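Local coordinates for putative alkaline phosphatase (Pseudomonas fluorescens, PDB 4F1V), which binds phosphate with high affinity in the periplasm and probably delivers it to the membrane part of a Pst-type ABC importer, at residues Leu10-Tyr15 with Pro210-Pro215; Gln27-Gly32 with Asn43-Phe48; Ser143-Thr148 with Val169-Gly174. One frame throughout, in Å; residues are numbered along the deposited sequence.

Contact 1. Residues Leu10-Tyr15 with Pro210-Pro215. With PI (hydrogenphosphate ion), chain B.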
# COMPACT_ATOMS: atom_id res chain seq x y z
N LEU A 10 -3.46 -5.01 -1.93
CA LEU A 10 -4.24 -3.77 -1.88
C LEU A 10 -4.54 -3.25 -3.30
O LEU A 10 -5.70 -2.86 -3.55
CB LEU A 10 -3.56 -2.77 -0.94
CG LEU A 10 -4.06 -1.31 -0.95
CD1 LEU A 10 -3.88 -0.66 0.39
CD2 LEU A 10 -3.35 -0.48 -2.05
N PRO A 11 -3.57 -3.22 -4.21
CA PRO A 11 -3.77 -2.69 -5.58
C PRO A 11 -3.87 -3.78 -6.66
O PRO A 11 -3.72 -3.51 -7.83
CB PRO A 11 -2.52 -1.86 -5.84
CG PRO A 11 -1.45 -2.71 -5.21
CD PRO A 11 -2.11 -3.40 -4.00
N GLN A 12 -4.11 -5.03 -6.26
CA GLN A 12 -4.01 -6.09 -7.29
C GLN A 12 -5.06 -5.91 -8.39
O GLN A 12 -4.75 -6.24 -9.53
CB GLN A 12 -4.12 -7.51 -6.70
CG GLN A 12 -5.55 -7.81 -6.21
CD GLN A 12 -5.68 -9.12 -5.53
OE1 GLN A 12 -4.75 -9.58 -4.84
NE2 GLN A 12 -6.80 -9.79 -5.74
N ALA A 13 -6.25 -5.35 -8.10
CA ALA A 13 -7.24 -5.17 -9.17
C ALA A 13 -6.80 -4.11 -10.16
O ALA A 13 -7.18 -4.19 -11.36
CB ALA A 13 -8.62 -4.85 -8.58
N LEU A 14 -6.01 -3.14 -9.75
CA LEU A 14 -5.43 -2.19 -10.69
C LEU A 14 -4.49 -2.93 -11.66
O LEU A 14 -4.63 -2.81 -12.89
CB LEU A 14 -4.70 -1.07 -9.92
CG LEU A 14 -3.82 -0.20 -10.78
CD1 LEU A 14 -4.62 0.52 -11.83
CD2 LEU A 14 -3.04 0.79 -9.92
N TYR A 15 -3.54 -3.70 -11.12
CA TYR A 15 -2.56 -4.34 -12.02
C TYR A 15 -3.19 -5.44 -12.83
O TYR A 15 -2.63 -5.78 -13.91
CB TYR A 15 -1.36 -4.89 -11.19
CG TYR A 15 -0.67 -3.79 -10.41
CD1 TYR A 15 -0.37 -2.53 -10.96
CD2 TYR A 15 -0.29 -4.02 -9.11
CE1 TYR A 15 0.21 -1.55 -10.22
CE2 TYR A 15 0.33 -3.04 -8.34
CZ TYR A 15 0.55 -1.80 -8.88
OH TYR A 15 1.09 -0.77 -8.15
N PRO A 210 -9.05 0.62 -0.29
CA PRO A 210 -10.32 1.24 -0.66
C PRO A 210 -10.98 0.56 -1.83
O PRO A 210 -12.20 0.71 -2.02
CB PRO A 210 -9.92 2.69 -0.94
CG PRO A 210 -8.47 2.56 -1.40
CD PRO A 210 -7.89 1.49 -0.52
N ASP A 211 -10.22 -0.20 -2.60
CA ASP A 211 -10.88 -1.03 -3.64
C ASP A 211 -11.74 -2.11 -3.00
O ASP A 211 -12.95 -2.18 -3.13
CB ASP A 211 -9.82 -1.65 -4.56
CG ASP A 211 -10.47 -2.66 -5.51
OD1 ASP A 211 -9.89 -3.73 -5.72
OD2 ASP A 211 -11.61 -2.35 -6.00
N PHE A 212 -11.14 -2.99 -2.20
CA PHE A 212 -11.85 -4.09 -1.63
C PHE A 212 -12.86 -3.71 -0.51
O PHE A 212 -13.73 -4.52 -0.14
CB PHE A 212 -10.87 -5.15 -1.11
CG PHE A 212 -10.11 -5.84 -2.27
CD1 PHE A 212 -10.78 -6.67 -3.18
CD2 PHE A 212 -8.79 -5.55 -2.50
CE1 PHE A 212 -10.11 -7.26 -4.24
CE2 PHE A 212 -8.11 -6.19 -3.54
CZ PHE A 212 -8.78 -7.02 -4.44
N ALA A 213 -12.77 -2.49 0.04
CA ALA A 213 -13.66 -2.10 1.13
C ALA A 213 -15.11 -1.94 0.72
O ALA A 213 -15.97 -1.98 1.60
CB ALA A 213 -13.16 -0.84 1.80
N ALA A 214 -15.36 -1.73 -0.58
CA ALA A 214 -16.73 -1.63 -1.06
C ALA A 214 -16.79 -2.23 -2.44
O ALA A 214 -15.88 -2.03 -3.25
CB ALA A 214 -17.24 -0.18 -1.12
N PRO A 215 -17.90 -2.89 -2.80
CA PRO A 215 -18.01 -3.46 -4.15
C PRO A 215 -18.06 -2.43 -5.29
O PRO A 215 -17.79 -2.77 -6.45
CB PRO A 215 -19.32 -4.26 -4.10
CG PRO A 215 -19.58 -4.51 -2.72
CD PRO A 215 -19.01 -3.37 -1.92
P PI B . -1.07 -6.07 1.12
O1 PI B . 0.42 -6.23 1.40
O2 PI B . -1.67 -7.37 0.56
O3 PI B . -1.81 -5.61 2.38
O4 PI B . -1.24 -4.99 0.01
O HOH W 1 -7.06 -3.64 -5.96

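Contact 2. Residues Gln27-Gly32 with Asn43-Phe48. With PI (hydrogenphosphate ion), chain B.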
# COMPACT_ATOMS: atom_id res chain seq x y z
N GLN A 27 0.17 -11.93 -15.94
CA GLN A 27 -0.84 -11.32 -15.07
C GLN A 27 -0.26 -11.32 -13.63
O GLN A 27 0.33 -12.24 -13.11
CB GLN A 27 -2.13 -12.10 -15.17
CG GLN A 27 -2.86 -12.05 -16.52
CD GLN A 27 -3.09 -10.58 -16.97
OE1 GLN A 27 -3.86 -9.83 -16.32
NE2 GLN A 27 -2.49 -10.18 -18.07
N TYR A 28 -0.55 -10.19 -12.94
CA TYR A 28 -0.07 -9.93 -11.58
C TYR A 28 -0.67 -10.92 -10.59
O TYR A 28 -1.87 -11.26 -10.66
CB TYR A 28 -0.54 -8.50 -11.18
CG TYR A 28 -0.10 -8.05 -9.81
CD1 TYR A 28 1.17 -7.50 -9.64
CD2 TYR A 28 -0.93 -8.14 -8.69
CE1 TYR A 28 1.57 -7.02 -8.39
CE2 TYR A 28 -0.53 -7.67 -7.44
CZ TYR A 28 0.72 -7.09 -7.32
OH TYR A 28 1.14 -6.57 -6.11
N ILE A 29 0.14 -11.37 -9.67
CA ILE A 29 -0.26 -12.36 -8.67
C ILE A 29 -0.29 -11.74 -7.25
O ILE A 29 0.77 -11.34 -6.72
CB ILE A 29 0.69 -13.59 -8.70
CG1 ILE A 29 0.68 -14.23 -10.10
CG2 ILE A 29 0.34 -14.57 -7.60
CD1 ILE A 29 1.80 -15.22 -10.34
N GLY A 30 -1.46 -11.65 -6.67
CA GLY A 30 -1.60 -11.00 -5.34
C GLY A 30 -1.39 -12.01 -4.23
O GLY A 30 -2.18 -12.99 -4.07
N VAL A 31 -0.34 -11.82 -3.42
CA VAL A 31 0.07 -12.70 -2.33
C VAL A 31 0.40 -11.97 -1.06
O VAL A 31 0.75 -12.63 -0.09
CB VAL A 31 1.25 -13.62 -2.77
CG1 VAL A 31 0.79 -14.70 -3.75
CG2 VAL A 31 2.41 -12.79 -3.35
N GLY A 32 0.34 -10.63 -1.03
CA GLY A 32 0.78 -9.86 0.13
C GLY A 32 2.15 -9.23 -0.12
O GLY A 32 2.99 -9.78 -0.82
N ASN A 43 14.72 -13.79 -5.69
CA ASN A 43 14.35 -14.41 -6.94
C ASN A 43 13.66 -15.76 -6.72
O ASN A 43 14.08 -16.78 -7.26
CB ASN A 43 15.52 -14.52 -7.93
CG ASN A 43 15.04 -14.94 -9.31
OD1 ASN A 43 13.94 -14.56 -9.70
ND2 ASN A 43 15.87 -15.65 -10.04
N ASP A 44 12.62 -15.73 -5.90
CA ASP A 44 11.95 -16.94 -5.44
C ASP A 44 10.48 -16.93 -5.87
O ASP A 44 9.61 -16.38 -5.20
CB ASP A 44 12.06 -17.06 -3.93
CG ASP A 44 11.37 -18.31 -3.38
OD1 ASP A 44 10.91 -19.13 -4.18
OD2 ASP A 44 11.33 -18.38 -2.12
N TYR A 45 10.25 -17.58 -7.02
CA TYR A 45 8.89 -17.60 -7.58
C TYR A 45 7.88 -18.36 -6.76
O TYR A 45 6.68 -18.15 -6.87
CB TYR A 45 8.95 -18.18 -9.02
CG TYR A 45 7.70 -17.99 -9.83
CD1 TYR A 45 6.71 -18.98 -9.91
CD2 TYR A 45 7.46 -16.82 -10.53
CE1 TYR A 45 5.56 -18.83 -10.61
CE2 TYR A 45 6.30 -16.62 -11.25
CZ TYR A 45 5.33 -17.64 -11.29
OH TYR A 45 4.18 -17.52 -12.00
N THR A 46 8.35 -19.22 -5.85
CA THR A 46 7.42 -19.94 -4.99
C THR A 46 6.62 -19.04 -4.04
O THR A 46 5.58 -19.40 -3.55
CB THR A 46 8.06 -21.05 -4.16
OG1 THR A 46 8.83 -20.53 -3.07
CG2 THR A 46 8.85 -22.04 -5.00
N LYS A 47 7.13 -17.79 -3.84
CA LYS A 47 6.41 -16.77 -3.06
C LYS A 47 5.20 -16.21 -3.82
O LYS A 47 4.28 -15.66 -3.19
CB LYS A 47 7.38 -15.69 -2.63
CG LYS A 47 8.56 -16.08 -1.76
CD LYS A 47 8.07 -16.49 -0.38
CE LYS A 47 8.99 -17.50 0.29
NZ LYS A 47 8.94 -17.24 1.76
N PHE A 48 5.24 -16.36 -5.13
CA PHE A 48 4.08 -16.03 -6.00
C PHE A 48 3.16 -17.24 -6.16
O PHE A 48 1.95 -17.11 -5.99
CB PHE A 48 4.51 -15.54 -7.36
CG PHE A 48 5.16 -14.17 -7.43
CD1 PHE A 48 5.15 -13.25 -6.38
CD2 PHE A 48 5.74 -13.76 -8.63
CE1 PHE A 48 5.73 -12.02 -6.49
CE2 PHE A 48 6.32 -12.52 -8.75
CZ PHE A 48 6.33 -11.64 -7.70
P PI B . -1.07 -6.07 1.12
O1 PI B . 0.42 -6.23 1.40
O2 PI B . -1.67 -7.37 0.56
O3 PI B . -1.81 -5.61 2.38
O4 PI B . -1.24 -4.99 0.01

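Contact 3. Residues Ser143-Thr148 with Val169-Gly174. With PI (hydrogenphosphate ion), chain B.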
# COMPACT_ATOMS: atom_id res chain seq x y z
N SER A 143 -3.41 -11.70 8.91
CA SER A 143 -2.54 -12.68 9.51
C SER A 143 -1.07 -12.59 9.13
O SER A 143 -0.19 -12.96 9.89
CB SER A 143 -3.03 -14.12 9.14
OG SER A 143 -2.85 -14.39 7.76
N GLU A 144 -0.83 -12.14 7.90
CA GLU A 144 0.49 -12.23 7.27
C GLU A 144 1.11 -10.83 7.17
O GLU A 144 0.59 -9.84 7.62
CB GLU A 144 0.39 -12.92 5.89
CG GLU A 144 -0.07 -12.14 4.69
CD GLU A 144 -1.54 -11.80 4.60
OE1 GLU A 144 -2.22 -11.50 5.60
OE2 GLU A 144 -2.01 -11.67 3.40
N SER A 145 2.33 -10.80 6.56
CA SER A 145 3.08 -9.58 6.42
C SER A 145 2.45 -8.75 5.29
O SER A 145 2.52 -9.08 4.12
CB SER A 145 4.52 -9.94 6.08
OG SER A 145 5.30 -8.78 5.84
N SER A 146 1.80 -7.64 5.71
CA SER A 146 0.93 -6.86 4.89
C SER A 146 1.33 -5.39 4.84
O SER A 146 1.57 -4.75 5.87
CB SER A 146 -0.50 -6.95 5.48
OG SER A 146 -1.40 -5.97 5.03
N GLY A 147 1.35 -4.87 3.61
CA GLY A 147 1.54 -3.45 3.42
C GLY A 147 0.35 -2.61 3.86
O GLY A 147 0.54 -1.45 4.30
N THR A 148 -0.87 -3.12 3.74
CA THR A 148 -2.03 -2.43 4.28
C THR A 148 -1.84 -2.25 5.79
O THR A 148 -2.09 -1.17 6.37
CB THR A 148 -3.34 -3.15 4.01
OG1 THR A 148 -3.46 -3.48 2.61
CG2 THR A 148 -4.53 -2.27 4.37
N VAL A 169 4.79 0.65 14.23
CA VAL A 169 4.73 0.44 12.81
C VAL A 169 5.20 -0.95 12.46
O VAL A 169 6.32 -1.35 12.86
CB VAL A 169 5.55 1.48 12.06
CG1 VAL A 169 5.43 1.23 10.55
CG2 VAL A 169 5.11 2.89 12.43
N THR A 170 4.41 -1.74 11.76
CA THR A 170 4.74 -3.13 11.45
C THR A 170 3.94 -3.57 10.22
O THR A 170 2.94 -2.96 9.86
CB THR A 170 4.45 -4.04 12.67
OG1 THR A 170 4.85 -5.35 12.37
CG2 THR A 170 2.98 -3.98 13.12
N THR A 171 4.34 -4.72 9.67
CA THR A 171 3.55 -5.42 8.66
C THR A 171 2.69 -6.52 9.25
O THR A 171 1.86 -7.08 8.53
CB THR A 171 4.42 -6.01 7.54
OG1 THR A 171 5.17 -7.13 8.02
CG2 THR A 171 5.33 -4.97 6.89
N THR A 172 2.85 -6.84 10.55
CA THR A 172 2.09 -7.91 11.20
C THR A 172 1.26 -7.31 12.34
O THR A 172 1.76 -7.03 13.44
CB THR A 172 3.02 -9.00 11.72
OG1 THR A 172 4.04 -8.48 12.55
CG2 THR A 172 3.69 -9.75 10.54
N PHE A 173 -0.02 -7.05 12.06
CA PHE A 173 -0.87 -6.35 13.06
C PHE A 173 -0.89 -7.08 14.38
O PHE A 173 -1.03 -6.43 15.40
CB PHE A 173 -2.30 -6.12 12.48
CG PHE A 173 -3.15 -5.29 13.45
CD1 PHE A 173 -4.06 -5.86 14.33
CD2 PHE A 173 -2.99 -3.91 13.51
CE1 PHE A 173 -4.76 -5.10 15.22
CE2 PHE A 173 -3.71 -3.15 14.41
CZ PHE A 173 -4.56 -3.72 15.27
N GLY A 174 -0.81 -8.42 14.34
CA GLY A 174 -0.83 -9.19 15.58
C GLY A 174 0.20 -8.84 16.61
O GLY A 174 0.03 -9.17 17.77
P PI B . -1.07 -6.07 1.12
O1 PI B . 0.42 -6.23 1.40
O2 PI B . -1.67 -7.37 0.56
O3 PI B . -1.81 -5.61 2.38
O4 PI B . -1.24 -4.99 0.01

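Contact 1. Residues Leu10-Tyr15 with Pro210-Pro215
Gln-12 meets the ring of Phe-212 at about a right angle. Its amide plane and the ring plane are 88° apart. Gln-12 CG lies at the ring edge, in plane, 3.8 Å from Phe-212 CZ. The amide nitrogen comes in obliquely, with Gln-12 NE2 3.6 Å from Phe-212 CZ. Gln-12 CG sits between its own backbone N and carbonyl carbon (chi1 71°), and the chain runs extended from there, which brings its end to the ring. The amide nitrogen has its hydrogen bond elsewhere, with Gln-192 OE1. Phe-212 also touches Gln-192 and Ser-191, so helix 190-198 helps to enclose the ring. One face of the ring has the carboxylate of its neighbour against it: Asp-211 OD1 stands 3.6 Å above the plane, over the ring centre.

The same oxygen is 3.3 Å from Ala-13 CB, the nearest direct approach of Asp-211 to helix 12-15. No direct hydrogen bond joins the two segments. A water does so instead. It donates to Asp-211 OD1 at 2.8 Å and to Leu-10 O at 2.9 Å, and it accepts from Ala-13 N at 2.9 Å. Pro-11 is the N-cap residue, so the water meets an N-H in the first turn of the helix.

The contact lies beside the phosphate pocket of a venus-flytrap binding protein. Segment 10-15 follows strand 5-7 of the five-strand sheet, while segment 210-215 follows strand 204-205 of the four-strand sheet. Leu-10 N donates to phosphate O4 at 2.9 Å, with an N-H...O angle of 165°. Leu-10 O is also hydrogen-bonded to Ser-209 OG. Pro-210 continues the packing onto Thr-93 and Ser-94 of strand 85-94.

Contact 2. Residues Gln27-Gly32 with Asn43-Phe48
Ile-29 and Val-31 both point toward segment 43-48 and rest on its last carbonyls and rings. Ile-29 CG2 lies 3.4 Å from Phe-48 O. Its other branch meets two residues: Ile-29 CD1 is 4.0 Å from Phe-48 CB and 3.7 Å from Tyr-45 OH. The Ile-29 and Tyr-45 side chains cross at about a right angle. Val-31 CG1, anti to the carbonyl carbon (chi1 -72°), is 3.5 Å from Phe-48 O, and Val-31 CG2 is 3.4 Å from Lys-47 O. Val-31 CG2 also reaches Phe-48 CD1 obliquely, at 4.1 Å.

These groups lie in and just after the 3-10 turn 45-47, where Phe-48 N bonds back to Tyr-45 O. Asp-44 OD1 starts it as an Asx turn. It accepts from Thr-46 OG1 at 2.7 Å and from Thr-46 N at 3.1 Å, both on the same face of the carboxylate. Farther out, Phe-48 packs on Ala-39 of helix 33-42, and Ile-29 is backbone hydrogen-bonded to Gly-5 and Gly-7 of parallel strand 5-7. Gly-32 is the N-cap of helix 33-42 and borders the phosphate. The contact thus closes the start of a beta-alpha-beta crossover, from strand 29-30 through helix 33-42 toward parallel strand 59-62.

Contact 3. Residues Ser143-Thr148 with Val169-Gly174
Glu-144 meets Thr-171 through its backbone: Glu-144 O comes within 3.2 Å of Thr-171 O. Both are acceptors, so no hydrogen bond joins them. The side chain of Glu-144 sets off away from segment 169-174, and its OE2 forms a salt bridge with Arg-142 NH2 and accepts from Gly-190 N. Arg-142 also binds the phosphate, which makes Glu-144 a second-shell residue of the site.

Ser-145 makes the side-chain bond across the contact. Its OG lies anti to the backbone N (chi1 176°) and meets Thr-171 OG1 tip to tip at 2.7 Å. Either hydroxyl could be the donor. Thr-171 CG2 lies near both Ser-146 O and Ser-145 OG. Thr-172 CG2 touches Ser-145 CA.

Ser-146 N donates to Thr-171 O at 2.9 Å. The bond is nearly straight at the hydrogen (167°), but it meets the carbonyl at a bend, with a C=O...N angle of 132°. The loop behind this acceptor is shaped by an ST turn, in which Thr-170 OG1 accepts from Thr-172 N. Ser-146 is also the N-cap of helix 147-159. This is the anion-binding helix start of the phosphate pocket. Ser-146 OG donates to phosphate O3 at 2.7 Å and is hydrogen-bonded to Thr-149 N as the cap.

Gly-147 N gives its hydrogen to phosphate O1 at 2.8 Å. Thr-148 grips O3 twice: its backbone N donates at 3.0 Å and its OG1 at 2.7 Å. With Ser-146 OG, three donors of this segment converge on O3. The N-terminal end of the helix would probably favour the negative charge there. Thr-148 also packs against Leu-10, while Thr-171 touches Glu-150 in the first turns of the helix.

In the fold
Each of the three contacts has one segment that touches the same phosphate, and their centres are about 17 to 18 Å apart. Contacts 2 and 3 follow one another along the chain, both between the two segments of contact 1. Contact 2 holds edge strand 29-30 of the five-strand sheet. Segment 143-148 of contact 3 follows strand 138-142 of the four-strand sheet. In contact 1 one segment follows a strand of each sheet. Contacts 1 and 2 touch where Gln-12 and Tyr-15 pack on Tyr-28 and Gly-30. Contacts 1 and 3 touch between Leu-10 and Thr-148. Contacts 2 and 3 do not touch. Phosphate lies between segments that follow strands of both sheets, consistent with a closed venus-flytrap state.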